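Local structure of succinate-semialdehyde dehydrogenase (NAD(P)(+)) (Marinobacter aquaeolei, 3RH9) at residues T13-G18 with D204-L209; W20-A24 with P44-D50; D30-P34 with M97-K101; F263-A269 with Y419-D424. The protein probably oxidises succinate semialdehyde to succinate with NAD(P)+ as the electron acceptor, as a member of the aldehyde dehydrogenase family. One frame throughout, in Å; residues are numbered along the deposited sequence.

Contact 1: residues T13-G18 with D204-L209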
loop_
_atom_site.group_PDB
_atom_site.type_symbol
_atom_site.label_atom_id
_atom_site.label_comp_id
_atom_site.label_asym_id
_atom_site.label_seq_id
_atom_site.Cartn_x
_atom_site.Cartn_y
_atom_site.Cartn_z
ATOM N N THR A 13 -13.985 -28.047 12.493
ATOM C CA THR A 13 -12.654 -27.894 13.049
ATOM C C THR A 13 -11.842 -27.124 12.028
ATOM O O THR A 13 -12.353 -26.757 10.968
ATOM C CB THR A 13 -12.004 -29.270 13.306
ATOM O OG1 THR A 13 -10.644 -29.102 13.708
ATOM C CG2 THR A 13 -12.039 -30.127 12.053
ATOM N N GLY A 14 -10.578 -26.879 12.343
ATOM C CA GLY A 14 -9.715 -26.143 11.442
ATOM C C GLY A 14 -9.291 -26.940 10.229
ATOM O O GLY A 14 -9.708 -28.081 10.024
ATOM N N TYR A 15 -8.455 -26.328 9.409
ATOM C CA TYR A 15 -7.983 -26.983 8.207
ATOM C C TYR A 15 -6.554 -26.584 7.965
ATOM O O TYR A 15 -6.282 -25.494 7.467
ATOM C CB TYR A 15 -8.828 -26.580 7.009
ATOM C CG TYR A 15 -8.577 -27.414 5.772
ATOM C CD1 TYR A 15 -7.576 -27.075 4.865
ATOM C CD2 TYR A 15 -9.343 -28.536 5.513
ATOM C CE1 TYR A 15 -7.357 -27.829 3.730
ATOM C CE2 TYR A 15 -9.131 -29.306 4.379
ATOM C CZ TYR A 15 -8.140 -28.946 3.491
ATOM O OH TYR A 15 -7.954 -29.712 2.369
ATOM N N ILE A 16 -5.640 -27.476 8.318
ATOM C CA ILE A 16 -4.226 -27.191 8.203
ATOM C C ILE A 16 -3.551 -28.234 7.339
ATOM O O ILE A 16 -3.640 -29.437 7.627
ATOM C CB ILE A 16 -3.575 -27.201 9.575
ATOM C CG1 ILE A 16 -4.086 -26.023 10.394
ATOM C CG2 ILE A 16 -2.077 -27.188 9.450
ATOM C CD1 ILE A 16 -3.592 -26.031 11.837
ATOM N N GLY A 17 -2.885 -27.767 6.284
ATOM C CA GLY A 17 -2.035 -28.609 5.462
ATOM C C GLY A 17 -2.737 -29.796 4.833
ATOM O O GLY A 17 -2.131 -30.844 4.615
ATOM N N GLY A 18 -4.022 -29.628 4.544
ATOM C CA GLY A 18 -4.791 -30.639 3.842
ATOM C C GLY A 18 -5.699 -31.390 4.793
ATOM O O GLY A 18 -6.631 -32.065 4.369
ATOM N N ASP A 204 -1.562 -29.351 -0.786
ATOM C CA ASP A 204 -1.552 -29.312 0.668
ATOM C C ASP A 204 -0.858 -28.040 1.166
ATOM O O ASP A 204 0.335 -27.850 0.953
ATOM C CB ASP A 204 -0.854 -30.557 1.245
ATOM C CG ASP A 204 -1.772 -31.774 1.336
ATOM O OD1 ASP A 204 -2.928 -31.684 0.871
ATOM O OD2 ASP A 204 -1.339 -32.826 1.871
ATOM N N GLY A 205 -1.606 -27.176 1.839
ATOM C CA GLY A 205 -1.059 -25.939 2.362
ATOM C C GLY A 205 -1.477 -24.673 1.625
ATOM O O GLY A 205 -1.192 -23.588 2.108
HETATM N N MSE A 206 -2.135 -24.779 0.469
HETATM C CA MSE A 206 -2.513 -23.570 -0.269
HETATM C C MSE A 206 -3.585 -22.762 0.452
HETATM O O MSE A 206 -3.587 -21.527 0.408
HETATM C CB MSE A 206 -2.984 -23.890 -1.676
HETATM C CG MSE A 206 -1.866 -24.082 -2.652
HETATM SE SE MSE A 206 -0.744 -22.484 -2.986
HETATM C CE MSE A 206 -2.160 -21.154 -3.240
ATOM N N VAL A 207 -4.503 -23.463 1.109
ATOM C CA VAL A 207 -5.509 -22.812 1.930
ATOM C C VAL A 207 -5.508 -23.454 3.307
ATOM O O VAL A 207 -5.271 -24.645 3.438
ATOM C CB VAL A 207 -6.893 -22.920 1.311
ATOM C CG1 VAL A 207 -6.877 -22.370 -0.097
ATOM C CG2 VAL A 207 -7.332 -24.352 1.296
ATOM N N ASN A 208 -5.736 -22.638 4.330
ATOM C CA ASN A 208 -5.730 -23.074 5.724
ATOM C C ASN A 208 -6.733 -22.252 6.523
ATOM O O ASN A 208 -6.861 -21.047 6.315
ATOM C CB ASN A 208 -4.345 -22.927 6.344
ATOM C CG ASN A 208 -3.263 -23.554 5.500
ATOM O OD1 ASN A 208 -2.696 -22.915 4.612
ATOM N ND2 ASN A 208 -2.956 -24.806 5.781
ATOM N N LEU A 209 -7.437 -22.918 7.433
ATOM C CA LEU A 209 -8.497 -22.300 8.211
ATOM C C LEU A 209 -8.178 -22.324 9.705
ATOM O O LEU A 209 -7.910 -23.366 10.274
ATOM C CB LEU A 209 -9.825 -23.001 7.917
ATOM C CG LEU A 209 -11.073 -22.584 8.710
ATOM C CD1 LEU A 209 -11.237 -21.062 8.756
ATOM C CD2 LEU A 209 -12.336 -23.272 8.145
#

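Contact 2: residues W20-A24 with P44-D50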
loop_
_atom_site.group_PDB
_atom_site.type_symbol
_atom_site.label_atom_id
_atom_site.label_comp_id
_atom_site.label_asym_id
_atom_site.label_seq_id
_atom_site.Cartn_x
_atom_site.Cartn_y
_atom_site.Cartn_z
ATOM N N TRP A 20 -8.223 -31.801 8.206
ATOM C CA TRP A 20 -9.121 -31.228 9.187
ATOM C C TRP A 20 -8.582 -31.559 10.569
ATOM O O TRP A 20 -8.672 -32.698 11.009
ATOM C CB TRP A 20 -10.512 -31.824 9.035
ATOM C CG TRP A 20 -11.178 -31.513 7.739
ATOM C CD1 TRP A 20 -11.230 -32.308 6.634
ATOM C CD2 TRP A 20 -11.912 -30.326 7.413
ATOM N NE1 TRP A 20 -11.945 -31.693 5.638
ATOM C CE2 TRP A 20 -12.377 -30.475 6.088
ATOM C CE3 TRP A 20 -12.225 -29.156 8.111
ATOM C CZ2 TRP A 20 -13.139 -29.495 5.445
ATOM C CZ3 TRP A 20 -12.974 -28.187 7.472
ATOM C CH2 TRP A 20 -13.423 -28.363 6.150
ATOM N N LYS A 21 -8.013 -30.580 11.258
ATOM C CA LYS A 21 -7.533 -30.832 12.615
ATOM C C LYS A 21 -7.544 -29.586 13.506
ATOM O O LYS A 21 -7.898 -28.476 13.060
ATOM C CB LYS A 21 -6.137 -31.476 12.602
ATOM C CG LYS A 21 -5.013 -30.569 12.120
ATOM C CD LYS A 21 -3.609 -31.170 12.355
ATOM C CE LYS A 21 -2.550 -30.061 12.173
ATOM N NZ LYS A 21 -1.235 -30.261 12.866
ATOM N N ASP A 22 -7.167 -29.784 14.769
ATOM C CA ASP A 22 -7.086 -28.694 15.728
ATOM C C ASP A 22 -6.522 -29.219 17.043
ATOM O O ASP A 22 -6.479 -30.421 17.251
ATOM C CB ASP A 22 -8.461 -28.040 15.925
ATOM C CG ASP A 22 -9.381 -28.854 16.809
ATOM O OD1 ASP A 22 -10.336 -29.436 16.272
ATOM O OD2 ASP A 22 -9.166 -28.908 18.039
ATOM N N SER A 23 -6.088 -28.322 17.923
ATOM C CA SER A 23 -5.543 -28.716 19.213
ATOM C C SER A 23 -6.339 -28.086 20.332
ATOM O O SER A 23 -5.815 -27.853 21.425
ATOM C CB SER A 23 -4.105 -28.246 19.327
ATOM O OG SER A 23 -3.436 -28.528 18.127
ATOM N N ALA A 24 -7.603 -27.797 20.064
ATOM C CA ALA A 24 -8.382 -26.996 21.004
ATOM C C ALA A 24 -8.575 -27.753 22.309
ATOM O O ALA A 24 -8.841 -27.157 23.357
ATOM C CB ALA A 24 -9.724 -26.572 20.399
ATOM N N PRO A 44 -14.378 -25.311 17.717
ATOM C CA PRO A 44 -13.086 -25.356 18.409
ATOM C C PRO A 44 -12.371 -24.012 18.450
ATOM O O PRO A 44 -12.233 -23.335 17.426
ATOM C CB PRO A 44 -12.270 -26.329 17.565
ATOM C CG PRO A 44 -13.299 -27.219 16.928
ATOM C CD PRO A 44 -14.502 -26.360 16.692
ATOM N N SER A 45 -11.907 -23.650 19.641
ATOM C CA SER A 45 -11.194 -22.412 19.864
ATOM C C SER A 45 -9.693 -22.689 19.777
ATOM O O SER A 45 -9.022 -22.961 20.780
ATOM C CB SER A 45 -11.580 -21.847 21.233
ATOM O OG SER A 45 -11.181 -20.498 21.377
HETATM N N MSE A 46 -9.171 -22.628 18.558
HETATM C CA MSE A 46 -7.794 -23.045 18.282
HETATM C C MSE A 46 -6.744 -22.160 18.934
HETATM O O MSE A 46 -6.886 -20.941 18.987
HETATM C CB MSE A 46 -7.562 -23.161 16.771
HETATM C CG MSE A 46 -8.558 -24.103 16.110
HETATM SE SE MSE A 46 -8.694 -23.993 14.149
HETATM C CE MSE A 46 -10.649 -23.931 14.078
ATOM N N PRO A 47 -5.689 -22.795 19.442
ATOM C CA PRO A 47 -4.583 -22.171 20.175
ATOM C C PRO A 47 -3.542 -21.565 19.247
ATOM O O PRO A 47 -3.608 -21.707 18.031
ATOM C CB PRO A 47 -3.938 -23.348 20.916
ATOM C CG PRO A 47 -4.791 -24.560 20.594
ATOM C CD PRO A 47 -5.541 -24.253 19.355
ATOM N N GLU A 48 -2.573 -20.892 19.843
ATOM C CA GLU A 48 -1.409 -20.388 19.122
ATOM C C GLU A 48 -0.805 -21.446 18.180
ATOM O O GLU A 48 -0.854 -21.282 16.966
ATOM C CB GLU A 48 -0.389 -19.843 20.132
ATOM C CG GLU A 48 1.059 -19.921 19.733
ATOM C CD GLU A 48 1.903 -18.862 20.452
ATOM O OE1 GLU A 48 1.458 -18.340 21.508
ATOM O OE2 GLU A 48 3.010 -18.533 19.955
ATOM N N GLU A 49 -0.275 -22.537 18.729
ATOM C CA GLU A 49 0.387 -23.582 17.929
ATOM C C GLU A 49 -0.354 -24.038 16.661
ATOM O O GLU A 49 0.282 -24.365 15.657
ATOM C CB GLU A 49 0.752 -24.795 18.797
ATOM C CG GLU A 49 -0.140 -25.002 20.000
ATOM C CD GLU A 49 0.142 -23.995 21.126
ATOM O OE1 GLU A 49 1.290 -23.475 21.194
ATOM O OE2 GLU A 49 -0.783 -23.725 21.938
ATOM N N ASP A 50 -1.684 -24.071 16.704
ATOM C CA ASP A 50 -2.469 -24.379 15.510
ATOM C C ASP A 50 -2.292 -23.307 14.441
ATOM O O ASP A 50 -2.201 -23.617 13.237
ATOM C CB ASP A 50 -3.961 -24.479 15.835
ATOM C CG ASP A 50 -4.370 -25.851 16.332
ATOM O OD1 ASP A 50 -3.485 -26.700 16.561
ATOM O OD2 ASP A 50 -5.591 -26.074 16.494
HETATM O O HOH W 1 -1.749 -28.083 15.147
#

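Contact 3: residues D30-P34 with M97-K101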
loop_
_atom_site.group_PDB
_atom_site.type_symbol
_atom_site.label_atom_id
_atom_site.label_comp_id
_atom_site.label_asym_id
_atom_site.label_seq_id
_atom_site.Cartn_x
_atom_site.Cartn_y
_atom_site.Cartn_z
ATOM N N ASP A 30 -19.408 -20.554 20.974
ATOM C CA ASP A 30 -20.755 -20.751 20.451
ATOM C C ASP A 30 -21.062 -19.894 19.227
ATOM O O ASP A 30 -20.636 -18.739 19.120
ATOM C CB ASP A 30 -21.800 -20.478 21.538
ATOM C CG ASP A 30 -21.704 -21.455 22.708
ATOM O OD1 ASP A 30 -20.914 -22.429 22.636
ATOM O OD2 ASP A 30 -22.436 -21.252 23.706
ATOM N N VAL A 31 -21.810 -20.472 18.300
ATOM C CA VAL A 31 -22.413 -19.696 17.233
ATOM C C VAL A 31 -23.917 -19.656 17.468
ATOM O O VAL A 31 -24.534 -20.666 17.808
ATOM C CB VAL A 31 -22.113 -20.301 15.847
ATOM C CG1 VAL A 31 -22.600 -19.380 14.746
ATOM C CG2 VAL A 31 -20.624 -20.567 15.703
ATOM N N TYR A 32 -24.514 -18.487 17.295
ATOM C CA TYR A 32 -25.951 -18.340 17.501
ATOM C C TYR A 32 -26.676 -18.107 16.196
ATOM O O TYR A 32 -26.110 -17.560 15.271
ATOM C CB TYR A 32 -26.209 -17.148 18.411
ATOM C CG TYR A 32 -25.940 -17.420 19.873
ATOM C CD1 TYR A 32 -24.646 -17.365 20.387
ATOM C CD2 TYR A 32 -26.988 -17.727 20.745
ATOM C CE1 TYR A 32 -24.404 -17.604 21.720
ATOM C CE2 TYR A 32 -26.747 -17.974 22.084
ATOM C CZ TYR A 32 -25.457 -17.908 22.565
ATOM O OH TYR A 32 -25.225 -18.152 23.893
ATOM N N ASN A 33 -27.928 -18.522 16.111
ATOM C CA ASN A 33 -28.773 -18.068 15.020
ATOM C C ASN A 33 -29.433 -16.768 15.473
ATOM O O ASN A 33 -30.153 -16.753 16.456
ATOM C CB ASN A 33 -29.824 -19.113 14.667
ATOM C CG ASN A 33 -30.745 -18.656 13.558
ATOM O OD1 ASN A 33 -30.942 -17.460 13.347
ATOM N ND2 ASN A 33 -31.315 -19.609 12.833
ATOM N N PRO A 34 -29.170 -15.658 14.774
ATOM C CA PRO A 34 -29.675 -14.382 15.288
ATOM C C PRO A 34 -31.195 -14.323 15.287
ATOM O O PRO A 34 -31.771 -13.403 15.863
ATOM C CB PRO A 34 -29.113 -13.362 14.295
ATOM C CG PRO A 34 -27.941 -14.073 13.648
ATOM C CD PRO A 34 -28.363 -15.491 13.557
HETATM N N MSE A 97 -28.482 -18.923 8.447
HETATM C CA MSE A 97 -28.756 -19.241 9.833
HETATM C C MSE A 97 -27.808 -18.573 10.807
HETATM O O MSE A 97 -28.209 -18.247 11.923
HETATM C CB MSE A 97 -28.784 -20.743 10.054
HETATM C CG MSE A 97 -30.094 -21.361 9.603
HETATM SE SE MSE A 97 -29.970 -23.291 9.358
HETATM C CE MSE A 97 -31.845 -23.653 8.867
ATOM N N GLU A 98 -26.561 -18.361 10.398
ATOM C CA GLU A 98 -25.579 -17.791 11.319
ATOM C C GLU A 98 -25.506 -16.262 11.246
ATOM O O GLU A 98 -25.183 -15.604 12.229
ATOM C CB GLU A 98 -24.197 -18.426 11.119
ATOM C CG GLU A 98 -23.552 -18.092 9.803
ATOM C CD GLU A 98 -22.184 -18.746 9.648
ATOM O OE1 GLU A 98 -21.683 -19.336 10.637
ATOM O OE2 GLU A 98 -21.611 -18.671 8.538
ATOM N N HIS A 99 -25.821 -15.716 10.082
ATOM C CA HIS A 99 -25.831 -14.270 9.866
ATOM C C HIS A 99 -27.194 -13.640 10.136
ATOM O O HIS A 99 -27.283 -12.639 10.824
ATOM C CB HIS A 99 -25.405 -13.963 8.433
ATOM C CG HIS A 99 -25.384 -12.505 8.097
ATOM N ND1 HIS A 99 -26.439 -11.870 7.479
ATOM C CD2 HIS A 99 -24.421 -11.565 8.259
ATOM C CE1 HIS A 99 -26.134 -10.600 7.287
ATOM N NE2 HIS A 99 -24.913 -10.389 7.748
ATOM N N GLY A 100 -28.253 -14.231 9.594
ATOM C CA GLY A 100 -29.591 -13.709 9.778
ATOM C C GLY A 100 -30.188 -13.319 8.441
ATOM O O GLY A 100 -31.398 -13.355 8.247
ATOM N N LYS A 101 -29.319 -12.937 7.520
ATOM C CA LYS A 101 -29.693 -12.637 6.143
ATOM C C LYS A 101 -30.665 -13.689 5.573
ATOM O O LYS A 101 -30.532 -14.880 5.845
ATOM C CB LYS A 101 -28.409 -12.609 5.314
ATOM C CG LYS A 101 -28.464 -11.805 4.040
ATOM C CD LYS A 101 -27.122 -11.908 3.306
ATOM C CE LYS A 101 -25.961 -11.706 4.281
ATOM N NZ LYS A 101 -24.689 -11.298 3.629
#

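Contact 4: residues F263-A269 with Y419-D424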
loop_
_atom_site.group_PDB
_atom_site.type_symbol
_atom_site.label_atom_id
_atom_site.label_comp_id
_atom_site.label_asym_id
_atom_site.label_seq_id
_atom_site.Cartn_x
_atom_site.Cartn_y
_atom_site.Cartn_z
ATOM N N PHE A 263 -25.534 9.134 0.232
ATOM C CA PHE A 263 -26.362 8.784 -0.924
ATOM C C PHE A 263 -27.125 10.051 -1.290
ATOM O O PHE A 263 -28.033 10.459 -0.572
ATOM C CB PHE A 263 -27.311 7.667 -0.522
ATOM C CG PHE A 263 -28.179 7.150 -1.633
ATOM C CD1 PHE A 263 -29.297 7.859 -2.055
ATOM C CD2 PHE A 263 -27.926 5.916 -2.208
ATOM C CE1 PHE A 263 -30.114 7.367 -3.070
ATOM C CE2 PHE A 263 -28.755 5.425 -3.220
ATOM C CZ PHE A 263 -29.844 6.152 -3.645
ATOM N N ILE A 264 -26.733 10.686 -2.390
ATOM C CA ILE A 264 -27.131 12.064 -2.677
ATOM C C ILE A 264 -28.168 12.159 -3.790
ATOM O O ILE A 264 -27.997 11.544 -4.840
ATOM C CB ILE A 264 -25.895 12.906 -3.067
ATOM C CG1 ILE A 264 -24.888 12.938 -1.914
ATOM C CG2 ILE A 264 -26.310 14.309 -3.454
ATOM C CD1 ILE A 264 -23.566 13.503 -2.301
ATOM N N VAL A 265 -29.233 12.930 -3.565
ATOM C CA VAL A 265 -30.317 13.036 -4.545
ATOM C C VAL A 265 -30.675 14.462 -4.978
ATOM O O VAL A 265 -31.295 15.210 -4.234
ATOM C CB VAL A 265 -31.603 12.380 -4.027
ATOM C CG1 VAL A 265 -32.682 12.453 -5.091
ATOM C CG2 VAL A 265 -31.347 10.938 -3.602
ATOM N N PHE A 266 -30.324 14.826 -6.201
ATOM C CA PHE A 266 -30.635 16.170 -6.684
ATOM C C PHE A 266 -32.111 16.391 -7.073
ATOM O O PHE A 266 -32.847 15.431 -7.324
ATOM C CB PHE A 266 -29.664 16.586 -7.795
ATOM C CG PHE A 266 -28.331 17.019 -7.271
ATOM C CD1 PHE A 266 -28.121 18.321 -6.875
ATOM C CD2 PHE A 266 -27.303 16.110 -7.113
ATOM C CE1 PHE A 266 -26.899 18.716 -6.371
ATOM C CE2 PHE A 266 -26.080 16.505 -6.602
ATOM C CZ PHE A 266 -25.884 17.809 -6.236
ATOM N N ASP A 267 -32.533 17.658 -7.077
ATOM C CA ASP A 267 -33.904 18.040 -7.448
ATOM C C ASP A 267 -34.269 17.705 -8.897
ATOM O O ASP A 267 -35.439 17.599 -9.238
ATOM C CB ASP A 267 -34.148 19.532 -7.192
ATOM C CG ASP A 267 -33.052 20.418 -7.768
ATOM O OD1 ASP A 267 -32.091 19.877 -8.364
ATOM O OD2 ASP A 267 -33.148 21.662 -7.617
ATOM N N ASP A 268 -33.262 17.542 -9.744
ATOM C CA ASP A 268 -33.491 17.123 -11.121
ATOM C C ASP A 268 -33.376 15.596 -11.303
ATOM O O ASP A 268 -33.471 15.086 -12.410
ATOM C CB ASP A 268 -32.536 17.871 -12.071
ATOM C CG ASP A 268 -31.101 17.346 -12.003
ATOM O OD1 ASP A 268 -30.840 16.379 -11.249
ATOM O OD2 ASP A 268 -30.234 17.908 -12.715
ATOM N N ALA A 269 -33.182 14.874 -10.209
ATOM C CA ALA A 269 -33.040 13.425 -10.261
ATOM C C ALA A 269 -34.362 12.720 -10.565
ATOM O O ALA A 269 -35.414 13.191 -10.171
ATOM C CB ALA A 269 -32.468 12.912 -8.941
ATOM N N TYR A 419 -22.907 7.793 -3.432
ATOM C CA TYR A 419 -23.842 7.677 -4.549
ATOM C C TYR A 419 -24.464 9.009 -4.866
ATOM O O TYR A 419 -24.786 9.783 -3.961
ATOM C CB TYR A 419 -24.939 6.676 -4.223
ATOM C CG TYR A 419 -24.399 5.387 -3.702
ATOM C CD1 TYR A 419 -24.066 4.350 -4.568
ATOM C CD2 TYR A 419 -24.192 5.203 -2.341
ATOM C CE1 TYR A 419 -23.552 3.164 -4.091
ATOM C CE2 TYR A 419 -23.673 4.019 -1.859
ATOM C CZ TYR A 419 -23.361 3.012 -2.741
ATOM O OH TYR A 419 -22.866 1.844 -2.258
ATOM N N VAL A 420 -24.641 9.278 -6.151
ATOM C CA VAL A 420 -25.243 10.534 -6.554
ATOM C C VAL A 420 -26.243 10.332 -7.683
ATOM O O VAL A 420 -25.952 9.654 -8.675
ATOM C CB VAL A 420 -24.173 11.548 -6.969
ATOM C CG1 VAL A 420 -23.406 11.040 -8.188
ATOM C CG2 VAL A 420 -24.809 12.913 -7.219
ATOM N N PHE A 421 -27.431 10.910 -7.514
ATOM C CA PHE A 421 -28.467 10.862 -8.539
ATOM C C PHE A 421 -28.753 12.249 -9.041
ATOM O O PHE A 421 -28.964 13.164 -8.257
ATOM C CB PHE A 421 -29.748 10.235 -8.005
ATOM C CG PHE A 421 -29.646 8.761 -7.778
ATOM C CD1 PHE A 421 -28.866 8.255 -6.752
ATOM C CD2 PHE A 421 -30.325 7.873 -8.592
ATOM C CE1 PHE A 421 -28.775 6.897 -6.546
ATOM C CE2 PHE A 421 -30.238 6.510 -8.381
ATOM C CZ PHE A 421 -29.464 6.024 -7.361
ATOM N N THR A 422 -28.765 12.402 -10.356
ATOM C CA THR A 422 -28.959 13.711 -10.947
ATOM C C THR A 422 -29.099 13.570 -12.457
ATOM O O THR A 422 -28.344 12.845 -13.090
ATOM C CB THR A 422 -27.782 14.656 -10.578
ATOM O OG1 THR A 422 -28.012 15.974 -11.089
ATOM C CG2 THR A 422 -26.468 14.122 -11.129
ATOM N N ALA A 423 -30.081 14.251 -13.028
ATOM C CA ALA A 423 -30.287 14.217 -14.470
ATOM C C ALA A 423 -29.165 14.970 -15.171
ATOM O O ALA A 423 -28.908 14.755 -16.354
ATOM C CB ALA A 423 -31.653 14.819 -14.839
ATOM N N ASP A 424 -28.502 15.851 -14.428
ATOM C CA ASP A 424 -27.382 16.621 -14.955
ATOM C C ASP A 424 -26.049 15.840 -14.957
ATOM O O ASP A 424 -25.404 15.666 -13.916
ATOM C CB ASP A 424 -27.237 17.923 -14.170
ATOM C CG ASP A 424 -26.182 18.840 -14.755
ATOM O OD1 ASP A 424 -25.300 18.362 -15.518
ATOM O OD2 ASP A 424 -26.232 20.047 -14.442
#

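Contact 1: residues T13-G18 with D204-L209
Y15 and L209 face each other as a single antiparallel hydrogen-bonded pair. Y15 N donates to L209 O at 3.1 Å, lying in the carbonyl plane on a lone pair, while L209 N returns a 2.8 Å bond to Y15 O from a position tilted 20° out of that carbonyl's plane. Y15 O has a second, softer partner in the CA-H of N208, with N208 CA 3.0 Å away, so this buried oxygen is approached by two neighbouring residues of the opposing strand. The side chains of the pair also meet at their roots, Y15 CB lying 3.8 Å from L209 CB.

From there the tyrosine ring turns along the partner strand. Its CG stands opposite the backbone nitrogen (chi1 -169°), which brings the ring edge to V207: CD1 lies 3.6 Å from V207 O, nearly in the ring plane, and CE1 approaches V207 CG2 at 4.2 Å. Further on, the chain turns away at G17, whose positive phi suits glycine, and its carbonyl passes beside the D204 side chain.

A second shell fixes the ring. Y15 OH hydrogen-bonds to D198, W20 meets the ring edge-to-face, and F194 of helix 188-197 touches it while also packing on V207 and L209. Strand 207-209 in turn pairs in parallel with strand 178-181. The short strand 14-16, running at 146° to 207-209, thus adds an antiparallel N-terminal fringe to the border of a Rossmann-like sheet, the kind that forms the NAD(P)-binding domain of aldehyde dehydrogenases.

Contact 2: residues W20-A24 with P44-D50
D50 OD2 accepts the backbone N-H of S23, with S23 N 2.7 Å away on the syn lone pair. The carboxylate sits in the first turn of helix 48-61, three residues past P47 at the N-cap position, and reaches back to a loop folded by an Asx turn. Its other oxygen, OD1, faces S23 OG; a hydrogen bond is modelled there, though its length is too short to trust. A water donates to D50 OD1 at 2.6 Å and accepts from K21 NZ, so one water bridges lysine and aspartate, whose charged atoms are too far apart for a direct salt bridge. With an alanine here both carboxylate oxygens go, which would probably leave S23 N-H without its acceptor and the lysine-bound water without its second partner.

The Asx turn is made by D22. A chi1 of 77° bends the carboxylate over the following residues, and OD2 takes A24 N at 2.8 Å on the anti lone pair in a nearly straight bond (163°). D22 OD1 is held from outside by T13 OG1, and it also brushes the P44 ring, the two side chains crossing at about a right angle. D22 CB rests on CG of selenomethionine M46. Two prolines bracket the loop's end: P47 places CG 3.5 Å from S23 O, and P44 CB touches A24 CB at 3.8 Å.

Contact 3: residues D30-P34 with M97-K101
The C-terminal turn of helix 88-99 receives N33 and P34, at the start of the loop that joins the antiparallel strands 28-32 and 39-44. The proline ring lies over the last carbonyl oxygens of the helix: P34 CD is near both M97 O (3.2 Å) and E98 O (3.4 Å), and P34 CG comes to H99 O. N33 CA-H also points at M97 O, with a CA to O distance of 3.2 Å.

With chi1 at 179° the N33 side chain stretches out from its own backbone N, laying the amide beside M97. ND2 packs 3.9 Å from CG of this selenomethionine, while OD1 accepts a hydrogen bond from A35 N, just past the segment. A leucine in place of N33 would probably leave A35 N-H without that acceptor, and the polar link holding the loop at this point would be lost.

Earlier in the strand, V31 CG1 touches E98 CB at 4.1 Å. Beyond CG the glutamate chain is extended, and its two oxygens accept hydrogen bonds from L188 N and T189 OG1. Past the helix, G100 adopts positive phi and the chain bends back, so that K101 N donates to H99 ND1 at 3.1 Å, tilted 17° from the imidazole plane.

Contact 4: residues F263-A269 with Y419-D424
Strands 263-265 and 419-421 run parallel, 11° apart, joined by alternating backbone bonds: I264 N to Y419 O, F421 N to I264 O, and F266 N to F421 O. F263, Y419 and F421 form an aromatic cluster on one face. The F263 ring stands obliquely to both others, its centroid 5.0 Å from that of F421 with planes 32° apart. On the opposite face I264 CG2 meets V420 CG2, and V420 CG2 also lies 3.9 Å from F266 CE2, at that ring's edge.

Beyond the strands, a type I turn from F266 to A269 presents D268. A chi1 of 75° folds its carboxylate back over its own backbone, bringing OD1 to T422 OG1, 2.9 Å away on the syn lone pair. Weak bonds from A423 N to D268 OD1 and from D424 N to D268 OD2 add to the grip, and R427 forms a salt bridge with D268 OD2.

D424 is the N-cap of helix 425-434, whose V431 and A428 touch V420 and T422. Helix 271-283 packs against the aromatic face, while strands 295-299 and 439-442 flank the pair within the seven-stranded sheet.

Overall arrangement
Contacts 1 and 2 are neighbours, their centres 12 Å apart, because strands 14-16 and 19-21 form one hairpin; T13 OG1 and D22 OD1 join them directly. Contact 3 lies about 24 Å from contact 1 and 22 Å from contact 2, centre to centre. Along the chain, contacts 2 and 3 fall inside the loop closed by contact 1, and their own segments alternate, so the N-terminal strands are interlaced with helices 48-61 and 88-99. Contact 4 follows in series, about 48 Å from contact 1 and across the chain's centre, in the seven-stranded sheet. The N-terminal contacts thus probably belong to the cofactor-binding side, as in other aldehyde dehydrogenases, whereas contact 4 builds the probable catalytic-domain sheet.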